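Local coordinates for putative S-adenosylmethionine-dependent methyltransferase (Bacteroides thetaiotaomicron, PDB 1WYZ), which probably transfers a methyl group from S-adenosylmethionine to its substrate, perhaps ribosomal RNA as its RsmI-like relatives do, at the interface of chains A and B. Residues are numbered along the deposited sequence; one frame, centred on the assembly and turned at random. Chains: chain A/B, putative S-adenosylmethionine-dependent methyltransferase.

Contact 1: the interface of chains A and B. Residues chain A 7, 105, 109, 115, 117; chain B 129-130, 208.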
loop_
_atom_site.group_PDB
_atom_site.type_symbol
_atom_site.label_atom_id
_atom_site.label_comp_id
_atom_site.label_asym_id
_atom_site.label_seq_id
_atom_site.Cartn_x
_atom_site.Cartn_y
_atom_site.Cartn_z
ATOM N N LEU A 7 -5.740 -12.492 4.859
ATOM C CA LEU A 7 -6.436 -11.234 4.591
ATOM C C LEU A 7 -6.589 -11.109 3.083
ATOM O O LEU A 7 -5.647 -10.728 2.397
ATOM C CB LEU A 7 -5.615 -10.074 5.145
ATOM C CG LEU A 7 -5.874 -9.677 6.607
ATOM C CD1 LEU A 7 -6.461 -10.825 7.393
ATOM C CD2 LEU A 7 -4.576 -9.176 7.224
ATOM N N VAL A 105 -8.014 -8.592 12.750
ATOM C CA VAL A 105 -6.597 -8.894 12.806
ATOM C C VAL A 105 -6.109 -8.577 14.213
ATOM O O VAL A 105 -5.323 -9.330 14.788
ATOM C CB VAL A 105 -5.822 -8.056 11.770
ATOM C CG1 VAL A 105 -4.308 -8.262 11.938
ATOM C CG2 VAL A 105 -6.295 -8.437 10.352
ATOM N N GLN A 109 -4.228 -11.181 16.407
ATOM C CA GLN A 109 -2.840 -10.990 16.836
ATOM C C GLN A 109 -2.778 -11.189 18.336
ATOM O O GLN A 109 -1.823 -11.766 18.857
ATOM C CB GLN A 109 -2.336 -9.576 16.498
ATOM C CG GLN A 109 -1.895 -9.382 15.041
ATOM C CD GLN A 109 -0.647 -10.190 14.677
ATOM O OE1 GLN A 109 -0.140 -10.096 13.558
ATOM N NE2 GLN A 109 -0.159 -10.992 15.618
ATOM N N VAL A 115 -1.326 -14.644 10.904
ATOM C CA VAL A 115 -1.981 -13.740 9.974
ATOM C C VAL A 115 -1.088 -13.582 8.742
ATOM O O VAL A 115 0.138 -13.447 8.856
ATOM C CB VAL A 115 -2.191 -12.346 10.625
ATOM C CG1 VAL A 115 -2.928 -11.408 9.673
ATOM C CG2 VAL A 115 -2.948 -12.506 11.915
ATOM N N PRO A 117 -1.223 -11.488 4.928
ATOM C CA PRO A 117 -1.871 -10.619 3.942
ATOM C C PRO A 117 -1.455 -10.974 2.502
ATOM O O PRO A 117 -0.283 -11.227 2.235
ATOM C CB PRO A 117 -1.377 -9.235 4.355
ATOM C CG PRO A 117 0.076 -9.528 4.681
ATOM C CD PRO A 117 -0.013 -10.840 5.482
HETATM N N MSE B 129 -1.988 -4.118 6.899
HETATM C CA MSE B 129 -3.044 -5.126 6.937
HETATM C C MSE B 129 -2.881 -6.188 8.040
HETATM O O MSE B 129 -3.846 -6.534 8.748
HETATM C CB MSE B 129 -3.132 -5.839 5.584
HETATM C CG MSE B 129 -3.581 -4.966 4.425
HETATM SE SE MSE B 129 -3.300 -5.778 2.661
HETATM C CE MSE B 129 -4.281 -7.453 2.866
ATOM N N ALA B 130 -1.672 -6.720 8.194
ATOM C CA ALA B 130 -1.469 -7.759 9.198
ATOM C C ALA B 130 -1.158 -7.262 10.611
ATOM O O ALA B 130 -1.089 -8.061 11.539
ATOM C CB ALA B 130 -0.393 -8.725 8.729
ATOM N N ILE B 208 4.950 -11.534 11.050
ATOM C CA ILE B 208 4.174 -10.319 11.297
ATOM C C ILE B 208 3.185 -10.550 12.424
ATOM O O ILE B 208 2.095 -11.088 12.214
ATOM C CB ILE B 208 3.346 -9.869 10.082
ATOM C CG1 ILE B 208 4.225 -9.766 8.836
ATOM C CG2 ILE B 208 2.706 -8.508 10.388
ATOM C CD1 ILE B 208 3.462 -9.671 7.517
HETATM O O HOH W 1 1.050 -13.952 12.126
#
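The selenomethionine B:Met129 rests its terminal methyl against A:Leu7 and A:Pro117, two residues on separate strands of the partner that approach from neighbouring directions, in an A–B interface that is probably that of the dimer usual for RsmI-like methyltransferases. The methyl CE lies 3.7 Å from the ring carbon CB of A:Pro117. The same CE is also 3.7 Å from CB of A:Leu7. A bend at the last torsion (chi3 56°) turns this methyl out of the otherwise stretched chain and towards the two strands, 5-8 and 115-117.

One residue along helix 123-131, B:Ala130 offers a much smaller knob, whose methyl fits against two residues of strand 115-117. Its CB is 3.8 Å from the CG1 methyl of A:Val115. From A:Pro117 the ring carbon CD approaches that CB to 3.9 Å. A:Val115 presents CG1 because this branch stands opposite the backbone N (chi1 -178°). Further out, the outer end of B:Ile208 points at the ring of A:Pro117, with CD1 of the isoleucine 4.2 Å from CD of the proline. A:Val105, from helix 100-110, brings its CG1 to the backbone of B:Ala130, near the carboxyl end of helix 123-131, where the carbonyls could carry some partial negative charge from the helix dipole.

Polar groups take over at the rim. Water 1 accepts a nearly straight hydrogen bond from the backbone N of A:Val115, at 2.8 Å and 169° at the hydrogen. The same water stands 3.0 Å from the carbonyl O of B:Ile208, tying the beginning of strand 115-117 to that of strand 208-212. A:Gln109 needs more caution: its amide oxygen OE1 is placed 2.8 Å from O of B:Ile208 and also close to O of B:Ala130. All three oxygens can only accept, hence the modelled amide is doubtful; turned over, its nitrogen could donate to both carbonyls.

Contact 2: the interface of chains A and B. Residues chain A 99, 143; chain B 135-136.
A weak hydrogen bond joins the side-chain amide of B:Gln136 to the carboxylate of A:Asp99: NE2 donates to OD2 across 3.4 Å. The N-H points well at its acceptor, with 161° at the hydrogen, so length rather than direction makes the bond weak. The two side chains cross at about a right angle, and the amide and carboxylate planes are 56° apart; the flat groups are therefore neither stacked nor coplanar.

Much of the remaining contact comes from the aliphatic stem of the glutamine. Its CG lies 3.8 Å from OD2 of A:Asp99, while CB is 3.8 Å from the other carboxylate oxygen, OD1. The carboxylate thus lies across the stem and also reaches the amide nitrogen. OD1 is also 3.7 Å from the backbone N of B:Gln136, but the N-H points well to one side of it, so this is proximity and not a bond. B:Gly135 stays a little beyond contact, its backbone C 4.3 Å from OD1 of A:Asp99, and hides little surface.

An extended course beyond CG (chi2 -160°) carries the glutamine amide past A:Asp99 towards A:Tyr143. There the amide oxygen OE1 is 4.2 Å from the backbone N of the tyrosine, a loose approach that shows no bond. The aromatic ring stands farther away, its hydroxyl directed away from the glutamine, so that the tyrosine serves chiefly as a flank. B:Gln136 consequently fills a place between two separated segments of the other subunit, and it and A:Asp99 each hide about 50 Å² against the partner.

In the fold, A:Asp99 belongs to the Asp-Pro-Gly sequence typical of RsmI-like enzymes and sits immediately before helix 100-110. A:Tyr143 closes strand 138-143, and B:Gly135 and B:Gln136 form part of the loop that runs from helix 123-131 into the equivalent strand of chain B.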
loop_
_atom_site.group_PDB
_atom_site.type_symbol
_atom_site.label_atom_id
_atom_site.label_comp_id
_atom_site.label_asym_id
_atom_site.label_seq_id
_atom_site.Cartn_x
_atom_site.Cartn_y
_atom_site.Cartn_z
ATOM N N ASP A 99 -11.663 -1.826 6.773
ATOM C CA ASP A 99 -11.415 -1.264 8.089
ATOM C C ASP A 99 -11.901 -2.200 9.193
ATOM O O ASP A 99 -11.186 -2.433 10.176
ATOM C CB ASP A 99 -12.074 0.110 8.242
ATOM C CG ASP A 99 -11.260 1.225 7.600
ATOM O OD1 ASP A 99 -10.013 1.172 7.689
ATOM O OD2 ASP A 99 -11.864 2.158 7.020
ATOM N N TYR A 143 -10.698 10.236 5.425
ATOM C CA TYR A 143 -11.591 11.365 5.129
ATOM C C TYR A 143 -11.222 12.545 6.006
ATOM O O TYR A 143 -10.838 12.356 7.152
ATOM C CB TYR A 143 -13.049 10.982 5.376
ATOM C CG TYR A 143 -13.587 9.998 4.374
ATOM C CD1 TYR A 143 -14.146 10.431 3.170
ATOM C CD2 TYR A 143 -13.510 8.628 4.607
ATOM C CE1 TYR A 143 -14.611 9.515 2.215
ATOM C CE2 TYR A 143 -13.969 7.701 3.659
ATOM C CZ TYR A 143 -14.515 8.149 2.465
ATOM O OH TYR A 143 -14.911 7.234 1.511
ATOM N N GLY B 135 -5.934 1.408 9.802
ATOM C CA GLY B 135 -5.501 1.586 8.427
ATOM C C GLY B 135 -6.088 2.821 7.763
ATOM O O GLY B 135 -5.612 3.239 6.705
ATOM N N GLN B 136 -7.117 3.412 8.369
ATOM C CA GLN B 136 -7.723 4.599 7.778
ATOM C C GLN B 136 -6.882 5.829 8.093
ATOM O O GLN B 136 -7.181 6.931 7.628
ATOM C CB GLN B 136 -9.151 4.811 8.286
ATOM C CG GLN B 136 -10.070 5.465 7.243
ATOM C CD GLN B 136 -11.312 6.121 7.843
ATOM O OE1 GLN B 136 -11.262 7.258 8.321
ATOM N NE2 GLN B 136 -12.432 5.402 7.821
#

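About 16 Å separates the centres of contact 1 and contact 2, measured between their C-alpha atoms. Helix 100-110 of chain A links them: A:Asp99 precedes it, whereas A:Val105 and A:Gln109 lie within it. On chain B, helix 123-131 and strand 208-212 supply contact 1, and the loop after that helix supplies contact 2. Chain A thus follows the helix and its loop from an apolar patch to a looser polar one. The two-fold symmetry repeats both contacts with the chains exchanged, consistent with the dimers common in this family, although the coordinates alone do not prove the state in solution.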